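Long-range contacts in aminopeptidase Y (Arg Lys Leu preference) (Bacillus subtilis, PDB 6HC7), which cleaves single amino acids, with a preference for arginine, lysine and leucine, from the N-terminal ends of peptides, using two zinc ions: residues K88-N93 with S227-G232; T248-S253 with G292-G297. All coordinates share one frame; numbering follows the deposited sequence.

Contact 1: residues K88-N93 with S227-G232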
ATOM      1  N   LYS A  88     -10.323   2.951 -18.935  1.00 36.09           N
ATOM      2  CA  LYS A  88      -9.049   3.485 -19.403  1.00 34.27           C
ATOM      3  C   LYS A  88      -7.929   2.962 -18.502  1.00 38.50           C
ATOM      4  O   LYS A  88      -8.166   2.622 -17.350  1.00 41.87           O
ATOM      5  CB  LYS A  88      -9.062   5.023 -19.407  1.00 33.67           C
ATOM      6  CG  LYS A  88     -10.202   5.668 -20.198  1.00 42.41           C
ATOM      7  CD  LYS A  88      -9.747   6.089 -21.607  1.00 46.70           C
ATOM      8  CE  LYS A  88     -10.877   6.709 -22.423  1.00 44.62           C
ATOM      9  NZ  LYS A  88     -11.951   5.721 -22.742  1.00 52.96           N
ATOM     10  N   VAL A  89      -6.709   2.897 -19.014  1.00 37.32           N
ATOM     11  CA  VAL A  89      -5.585   2.501 -18.190  1.00 38.65           C
ATOM     12  C   VAL A  89      -4.614   3.667 -18.144  1.00 41.66           C
ATOM     13  O   VAL A  89      -4.195   4.177 -19.178  1.00 45.79           O
ATOM     14  CB  VAL A  89      -4.915   1.204 -18.720  1.00 41.24           C
ATOM     15  CG1 VAL A  89      -4.692   1.288 -20.212  1.00 52.85           C
ATOM     16  CG2 VAL A  89      -3.604   0.935 -18.008  1.00 46.09           C
ATOM     17  N   GLN A  90      -4.287   4.116 -16.935  1.00 39.43           N
ATOM     18  CA  GLN A  90      -3.471   5.313 -16.751  1.00 34.35           C
ATOM     19  C   GLN A  90      -2.061   4.908 -16.340  1.00 39.30           C
ATOM     20  O   GLN A  90      -1.882   4.297 -15.290  1.00 40.42           O
ATOM     21  CB  GLN A  90      -4.105   6.234 -15.695  1.00 31.61           C
ATOM     22  CG  GLN A  90      -3.533   7.662 -15.626  1.00 32.14           C
ATOM     23  CD  GLN A  90      -4.167   8.490 -14.496  1.00 39.19           C
ATOM     24  OE1 GLN A  90      -4.178   8.072 -13.331  1.00 31.97           O
ATOM     25  NE2 GLN A  90      -4.696   9.664 -14.841  1.00 36.26           N
ATOM     26  N   ARG A  91      -1.070   5.225 -17.166  1.00 36.11           N
ATOM     27  CA  ARG A  91       0.312   4.831 -16.894  1.00 35.60           C
ATOM     28  C   ARG A  91       1.084   5.972 -16.291  1.00 33.74           C
ATOM     29  O   ARG A  91       0.916   7.112 -16.694  1.00 39.25           O
ATOM     30  CB  ARG A  91       1.029   4.376 -18.170  1.00 36.04           C
ATOM     31  CG  ARG A  91       0.271   3.379 -18.978  1.00 38.73           C
ATOM     32  CD  ARG A  91       1.149   2.735 -20.045  1.00 46.57           C
ATOM     33  NE  ARG A  91       0.375   1.733 -20.766  1.00 52.75           N
ATOM     34  CZ  ARG A  91       0.106   0.516 -20.296  1.00 57.21           C
ATOM     35  NH1 ARG A  91       0.580   0.139 -19.108  1.00 48.80           N
ATOM     36  NH2 ARG A  91      -0.633  -0.327 -21.020  1.00 56.59           N
ATOM     37  N   PHE A  92       1.954   5.665 -15.344  1.00 33.81           N
ATOM     38  CA  PHE A  92       2.754   6.698 -14.705  1.00 35.33           C
ATOM     39  C   PHE A  92       4.111   6.133 -14.381  1.00 33.70           C
ATOM     40  O   PHE A  92       4.277   4.926 -14.263  1.00 35.56           O
ATOM     41  CB  PHE A  92       2.063   7.237 -13.436  1.00 38.63           C
ATOM     42  CG  PHE A  92       1.671   6.169 -12.439  1.00 37.75           C
ATOM     43  CD1 PHE A  92       0.474   5.460 -12.579  1.00 34.76           C
ATOM     44  CD2 PHE A  92       2.480   5.886 -11.350  1.00 36.15           C
ATOM     45  CE1 PHE A  92       0.111   4.471 -11.659  1.00 34.19           C
ATOM     46  CE2 PHE A  92       2.117   4.900 -10.420  1.00 33.20           C
ATOM     47  CZ  PHE A  92       0.939   4.191 -10.580  1.00 30.72           C
ATOM     48  N   ASN A  93       5.095   7.007 -14.266  1.00 36.99           N
ATOM     49  CA  ASN A  93       6.423   6.561 -13.897  1.00 36.34           C
ATOM     50  C   ASN A  93       6.573   6.418 -12.381  1.00 39.03           C
ATOM     51  O   ASN A  93       5.870   7.071 -11.603  1.00 32.25           O
ATOM     52  CB  ASN A  93       7.468   7.522 -14.455  1.00 32.90           C
ATOM     53  CG  ASN A  93       7.380   7.647 -15.962  1.00 43.98           C
ATOM     54  OD1 ASN A  93       7.218   6.650 -16.676  1.00 43.54           O
ATOM     55  ND2 ASN A  93       7.478   8.872 -16.456  1.00 46.47           N
ATOM     56  N   SER A 227       4.058   1.908 -13.545  1.00 31.52           N
ATOM     57  CA  SER A 227       2.914   1.213 -12.999  1.00 34.01           C
ATOM     58  C   SER A 227       1.708   1.851 -13.650  1.00 36.00           C
ATOM     59  O   SER A 227       1.858   2.702 -14.528  1.00 36.53           O
ATOM     60  CB  SER A 227       2.847   1.336 -11.468  1.00 32.00           C
ATOM     61  OG  SER A 227       1.761   0.595 -10.934  1.00 29.63           O
ATOM     62  N   GLN A 228       0.517   1.486 -13.195  1.00 35.50           N
ATOM     63  CA  GLN A 228      -0.689   1.991 -13.810  1.00 39.41           C
ATOM     64  C   GLN A 228      -1.941   1.853 -12.940  1.00 34.63           C
ATOM     65  O   GLN A 228      -2.081   0.909 -12.163  1.00 32.44           O
ATOM     66  CB  GLN A 228      -0.920   1.279 -15.147  1.00 36.26           C
ATOM     67  CG  GLN A 228      -0.991  -0.222 -15.006  1.00 32.67           C
ATOM     68  CD  GLN A 228       0.374  -0.846 -14.781  1.00 38.62           C
ATOM     69  OE1 GLN A 228       1.326  -0.570 -15.520  1.00 37.90           O
ATOM     70  NE2 GLN A 228       0.482  -1.681 -13.744  1.00 35.85           N
ATOM     71  N   ASN A 229      -2.856   2.798 -13.129  1.00 31.82           N
ATOM     72  CA  ASN A 229      -4.195   2.757 -12.554  1.00 27.59           C
ATOM     73  C   ASN A 229      -5.180   2.253 -13.587  1.00 32.06           C
ATOM     74  O   ASN A 229      -5.067   2.575 -14.772  1.00 35.52           O
ATOM     75  CB  ASN A 229      -4.591   4.140 -12.061  1.00 22.48           C
ATOM     76  CG  ASN A 229      -3.552   4.723 -11.111  1.00 29.98           C
ATOM     77  OD1 ASN A 229      -3.046   4.037 -10.206  1.00 28.54           O
ATOM     78  ND2 ASN A 229      -3.207   5.973 -11.326  1.00 27.87           N
ATOM     79  N   ILE A 230      -6.115   1.420 -13.148  1.00 29.43           N
ATOM     80  CA  ILE A 230      -7.176   0.939 -14.013  1.00 30.97           C
ATOM     81  C   ILE A 230      -8.497   1.584 -13.583  1.00 31.24           C
ATOM     82  O   ILE A 230      -8.988   1.334 -12.491  1.00 31.73           O
ATOM     83  CB  ILE A 230      -7.289  -0.598 -13.990  1.00 28.03           C
ATOM     84  CG1 ILE A 230      -6.003  -1.228 -14.495  1.00 31.22           C
ATOM     85  CG2 ILE A 230      -8.411  -1.082 -14.896  1.00 32.92           C
ATOM     86  CD1 ILE A 230      -4.979  -1.415 -13.423  1.00 38.94           C
ATOM     87  N   ILE A 231      -9.053   2.405 -14.468  1.00 31.24           N
ATOM     88  CA  ILE A 231     -10.208   3.243 -14.189  1.00 26.57           C
ATOM     89  C   ILE A 231     -11.414   2.801 -14.996  1.00 32.98           C
ATOM     90  O   ILE A 231     -11.349   2.722 -16.222  1.00 31.97           O
ATOM     91  CB  ILE A 231      -9.865   4.702 -14.521  1.00 33.36           C
ATOM     92  CG1 ILE A 231      -8.463   5.031 -13.971  1.00 31.02           C
ATOM     93  CG2 ILE A 231     -10.951   5.655 -14.018  1.00 27.34           C
ATOM     94  CD1 ILE A 231      -7.768   6.187 -14.620  1.00 29.44           C
ATOM     95  N   GLY A 232     -12.518   2.507 -14.317  1.00 33.75           N
ATOM     96  CA  GLY A 232     -13.717   2.035 -14.988  1.00 28.20           C
ATOM     97  C   GLY A 232     -14.910   2.871 -14.579  1.00 35.60           C
ATOM     98  O   GLY A 232     -15.304   2.860 -13.412  1.00 35.52           O
TER

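Contact 2: residues T248-S253 with G292-G297. With ZN (zinc ion), chain D; ZN (zinc ion), chain E.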
ATOM      1  N   THR A 248     -12.462   2.924  -4.684  1.00 24.40           N
ATOM      2  CA  THR A 248     -11.060   2.646  -4.994  1.00 26.61           C
ATOM      3  C   THR A 248     -10.406   1.611  -4.095  1.00 28.45           C
ATOM      4  O   THR A 248     -10.835   1.363  -2.969  1.00 30.13           O
ATOM      5  CB  THR A 248     -10.208   3.917  -4.950  1.00 23.85           C
ATOM      6  OG1 THR A 248     -10.148   4.427  -3.613  1.00 28.73           O
ATOM      7  CG2 THR A 248     -10.767   4.978  -5.903  1.00 28.78           C
ATOM      8  N   ALA A 249      -9.347   1.012  -4.626  1.00 29.25           N
ATOM      9  CA  ALA A 249      -8.582  -0.022  -3.942  1.00 28.32           C
ATOM     10  C   ALA A 249      -7.249  -0.217  -4.664  1.00 29.15           C
ATOM     11  O   ALA A 249      -7.210  -0.223  -5.888  1.00 28.77           O
ATOM     12  CB  ALA A 249      -9.371  -1.318  -3.903  1.00 26.52           C
ATOM     13  N   HIS A 250      -6.153  -0.389  -3.933  1.00 27.38           N
ATOM     14  CA  HIS A 250      -4.906  -0.625  -4.621  1.00 23.62           C
ATOM     15  C   HIS A 250      -4.676  -2.102  -4.863  1.00 28.08           C
ATOM     16  O   HIS A 250      -5.086  -2.925  -4.059  1.00 24.56           O
ATOM     17  CB  HIS A 250      -3.745  -0.013  -3.862  1.00 26.80           C
ATOM     18  CG  HIS A 250      -3.298  -0.789  -2.662  1.00 32.82           C
ATOM     19  ND1 HIS A 250      -2.372  -1.810  -2.739  1.00 27.90           N
ATOM     20  CD2 HIS A 250      -3.604  -0.652  -1.350  1.00 25.87           C
ATOM     21  CE1 HIS A 250      -2.140  -2.276  -1.525  1.00 29.07           C
ATOM     22  NE2 HIS A 250      -2.883  -1.601  -0.668  1.00 28.57           N
ATOM     23  N   TYR A 251      -4.030  -2.426  -5.993  1.00 30.70           N
ATOM     24  CA  TYR A 251      -3.904  -3.821  -6.427  1.00 29.17           C
ATOM     25  C   TYR A 251      -2.457  -4.332  -6.433  1.00 29.30           C
ATOM     26  O   TYR A 251      -2.209  -5.469  -6.837  1.00 29.28           O
ATOM     27  CB  TYR A 251      -4.540  -4.022  -7.818  1.00 27.08           C
ATOM     28  CG  TYR A 251      -3.781  -3.407  -8.979  1.00 27.28           C
ATOM     29  CD1 TYR A 251      -3.954  -2.065  -9.313  1.00 28.99           C
ATOM     30  CD2 TYR A 251      -2.903  -4.167  -9.753  1.00 31.19           C
ATOM     31  CE1 TYR A 251      -3.267  -1.489 -10.367  1.00 29.59           C
ATOM     32  CE2 TYR A 251      -2.208  -3.597 -10.832  1.00 29.73           C
ATOM     33  CZ  TYR A 251      -2.400  -2.258 -11.130  1.00 30.31           C
ATOM     34  OH  TYR A 251      -1.737  -1.665 -12.172  1.00 29.45           O
ATOM     35  N   ASP A 252      -1.516  -3.520  -5.955  1.00 24.78           N
ATOM     36  CA  ASP A 252      -0.139  -3.996  -5.763  1.00 27.70           C
ATOM     37  C   ASP A 252       0.093  -4.531  -4.348  1.00 31.79           C
ATOM     38  O   ASP A 252      -0.749  -4.339  -3.467  1.00 30.51           O
ATOM     39  CB  ASP A 252       0.874  -2.895  -6.043  1.00 25.42           C
ATOM     40  CG  ASP A 252       0.816  -1.780  -5.019  1.00 27.21           C
ATOM     41  OD1 ASP A 252      -0.299  -1.441  -4.585  1.00 25.70           O
ATOM     42  OD2 ASP A 252       1.884  -1.237  -4.670  1.00 25.63           O
ATOM     43  N   SER A 253       1.227  -5.200  -4.130  1.00 25.16           N
ATOM     44  CA  SER A 253       1.579  -5.634  -2.781  1.00 26.21           C
ATOM     45  C   SER A 253       3.080  -5.562  -2.531  1.00 30.28           C
ATOM     46  O   SER A 253       3.865  -5.303  -3.458  1.00 29.76           O
ATOM     47  CB  SER A 253       1.072  -7.042  -2.513  1.00 27.50           C
ATOM     48  OG  SER A 253       1.735  -7.995  -3.311  1.00 31.91           O
ATOM     49  N   GLY A 292      -2.371   1.517  -8.691  1.00 25.12           N
ATOM     50  CA  GLY A 292      -1.126   0.783  -8.705  1.00 24.87           C
ATOM     51  C   GLY A 292      -0.120   1.475  -7.817  1.00 26.06           C
ATOM     52  O   GLY A 292      -0.256   2.662  -7.507  1.00 20.45           O
ATOM     53  N   ALA A 293       0.873   0.712  -7.387  1.00 22.21           N
ATOM     54  CA  ALA A 293       2.022   1.262  -6.688  1.00 26.37           C
ATOM     55  C   ALA A 293       1.632   2.092  -5.465  1.00 26.37           C
ATOM     56  O   ALA A 293       2.247   3.120  -5.183  1.00 24.62           O
ATOM     57  CB  ALA A 293       2.867   2.104  -7.661  1.00 25.05           C
ATOM     58  N   GLU A 294       0.611   1.647  -4.740  1.00 24.67           N
ATOM     59  CA  GLU A 294       0.224   2.314  -3.501  1.00 25.97           C
ATOM     60  C   GLU A 294       1.307   2.093  -2.465  1.00 31.89           C
ATOM     61  O   GLU A 294       1.636   2.962  -1.654  1.00 33.55           O
ATOM     62  CB  GLU A 294      -1.110   1.774  -3.012  1.00 25.05           C
ATOM     63  CG  GLU A 294      -1.621   2.337  -1.718  1.00 28.30           C
ATOM     64  CD  GLU A 294      -0.954   1.728  -0.502  1.00 31.11           C
ATOM     65  OE1 GLU A 294      -0.943   2.376   0.561  1.00 32.11           O
ATOM     66  OE2 GLU A 294      -0.439   0.598  -0.612  1.00 34.28           O
ATOM     67  N   GLU A 295       1.877   0.904  -2.562  1.00 30.25           N
ATOM     68  CA  GLU A 295       2.791   0.331  -1.607  1.00 27.99           C
ATOM     69  C   GLU A 295       4.157   1.013  -1.632  1.00 33.26           C
ATOM     70  O   GLU A 295       5.020   0.707  -0.806  1.00 36.37           O
ATOM     71  CB  GLU A 295       2.895  -1.163  -1.924  1.00 30.75           C
ATOM     72  CG  GLU A 295       3.064  -2.088  -0.787  1.00 36.17           C
ATOM     73  CD  GLU A 295       1.889  -2.138   0.165  1.00 29.35           C
ATOM     74  OE1 GLU A 295       1.000  -3.011   0.005  1.00 25.18           O
ATOM     75  OE2 GLU A 295       1.903  -1.321   1.111  1.00 31.23           O
ATOM     76  N   LEU A 296       4.353   1.936  -2.578  1.00 32.95           N
ATOM     77  CA  LEU A 296       5.586   2.731  -2.661  1.00 29.47           C
ATOM     78  C   LEU A 296       5.371   4.151  -2.175  1.00 35.61           C
ATOM     79  O   LEU A 296       6.252   4.991  -2.322  1.00 40.98           O
ATOM     80  CB  LEU A 296       6.114   2.802  -4.097  1.00 30.93           C
ATOM     81  CG  LEU A 296       6.668   1.550  -4.772  1.00 31.92           C
ATOM     82  CD1 LEU A 296       7.059   1.888  -6.189  1.00 27.52           C
ATOM     83  CD2 LEU A 296       7.848   1.021  -3.996  1.00 26.77           C
ATOM     84  N   GLY A 297       4.187   4.434  -1.643  1.00 35.02           N
ATOM     85  CA  GLY A 297       3.879   5.775  -1.192  1.00 30.50           C
ATOM     86  C   GLY A 297       2.759   6.416  -1.992  1.00 33.30           C
ATOM     87  O   GLY A 297       2.923   7.543  -2.498  1.00 31.04           O
TER
HETATM   88 ZN    ZN D 501      -2.971  -1.653   1.663  1.00 41.22          ZN
HETATM   89 ZN    ZN E 502       0.374  -2.464   2.475  1.00 43.76          ZN
HETATM   90  O   HOH W   1      -1.322  -0.602   1.676  1.00 31.25           O

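Contact 1: residues K88-N93 with S227-G232
Lys88 and Ile231 form a hydrogen-bonded pair in the antiparallel pairing of strand 86-104 with strand 214-234, evidenced by reciprocal backbone bonds, Lys88 N lying 2.9 Å from Ile231 O. Val89 belongs to a non-hydrogen-bonded pair with Ile230; its CG2 lies 3.9 Å from Gln228 CB. At Gln90 the backbone bonds with Asn229 are again mutual, and a side-chain bond is added on the same face: Asn229 ND2 donates to Gln90 OE1 at 3.1 Å, with 161° at the hydrogen. CG of Gln90 trans to the backbone N (chi1 -167°) and an extended chain carry OE1 into the amide plane of Asn229, although the amides are 66° apart. Nearer its root, Gln90 CB packs 3.8 Å from Ile231 CD1. Arg91 NH1 stays 3.7 Å from Gln228 OE1, too long to count as a bond. Phe92 exchanges two backbone bonds with Ser227 and swings its ring back across the partner strand, bringing CZ 3.5 Å from Ser227 CB; Ser227 O lies over one face, offset toward the rim. His303 of helix 299-306 also meets this ring. Asn229 has further partners, Gly292 N at OD1 and Gly300 O at ND2. With both ends of its amide engaged, Asn229 is probably fixed in rotation, coupling the strand pair to the loop at Gly292 and the first turn of helix 299-306.

Contact 2: residues T248-S253 with G292-G297
Asp252 OD1 accepts two N-H groups, both weakly: His250 ND1 from its own segment at 2.8 Å, and Glu294 N across the contact at 3.2 Å. The setting is the paired-zinc centre of the M28 peptidase fold, where the end of strand 244-250 and its following loop meet the loop after the parallel strand 285-291. The other carboxylate oxygen makes the straighter bond, Glu295 N donating to the syn lone pair of Asp252 OD2 at 3.0 Å with 155° at the hydrogen. One carboxylate therefore holds two successive amides and a zinc-ligand imidazole. His250 presents NE2 to the chain D zinc ion at 2.3 Å, while Glu295 chelates the chain E zinc with both carboxylate oxygens, OE1 the longer at 2.6 Å. Asp262 bridges the two metals; Asp323 also binds the first, and His401 and Glu452 the second. Glu294 lies over the histidine: its CB packs against His250 CB and CG, and a bend at chi2 (-79°) folds the carboxylate back until OE2 stands 3.3 Å above the ring centre, planes 27° apart. Glu294 OE2 comes within 2.7 Å of the oxygen of water 1, itself bound to the chain D zinc at 2.0 Å.

How the contacts relate
From the N terminus, residues 88-93 on strand 86-104 pair with residues 227-232 on strand 214-234; contact 1 thus closes a loop of 133 residues that includes the PA domain. Contact 2 opens only after this, closing a shorter loop of 38 residues around helix 260-277 and strand 285-291. The two are in series, neither nesting nor crossing, with centres 12 Å apart. Strand 285-291 joins them, pairing with 214-234 antiparallel and with 244-250 parallel. They also touch directly: Tyr251 OH probably hydrogen-bonds Gln228 O at 2.6 Å, and Phe92 CZ packs 3.6 Å from Gly292 O. The pairing of 86-104 with 214-234 is thereby tied to the strand end and loop that carry His250 and Glu295.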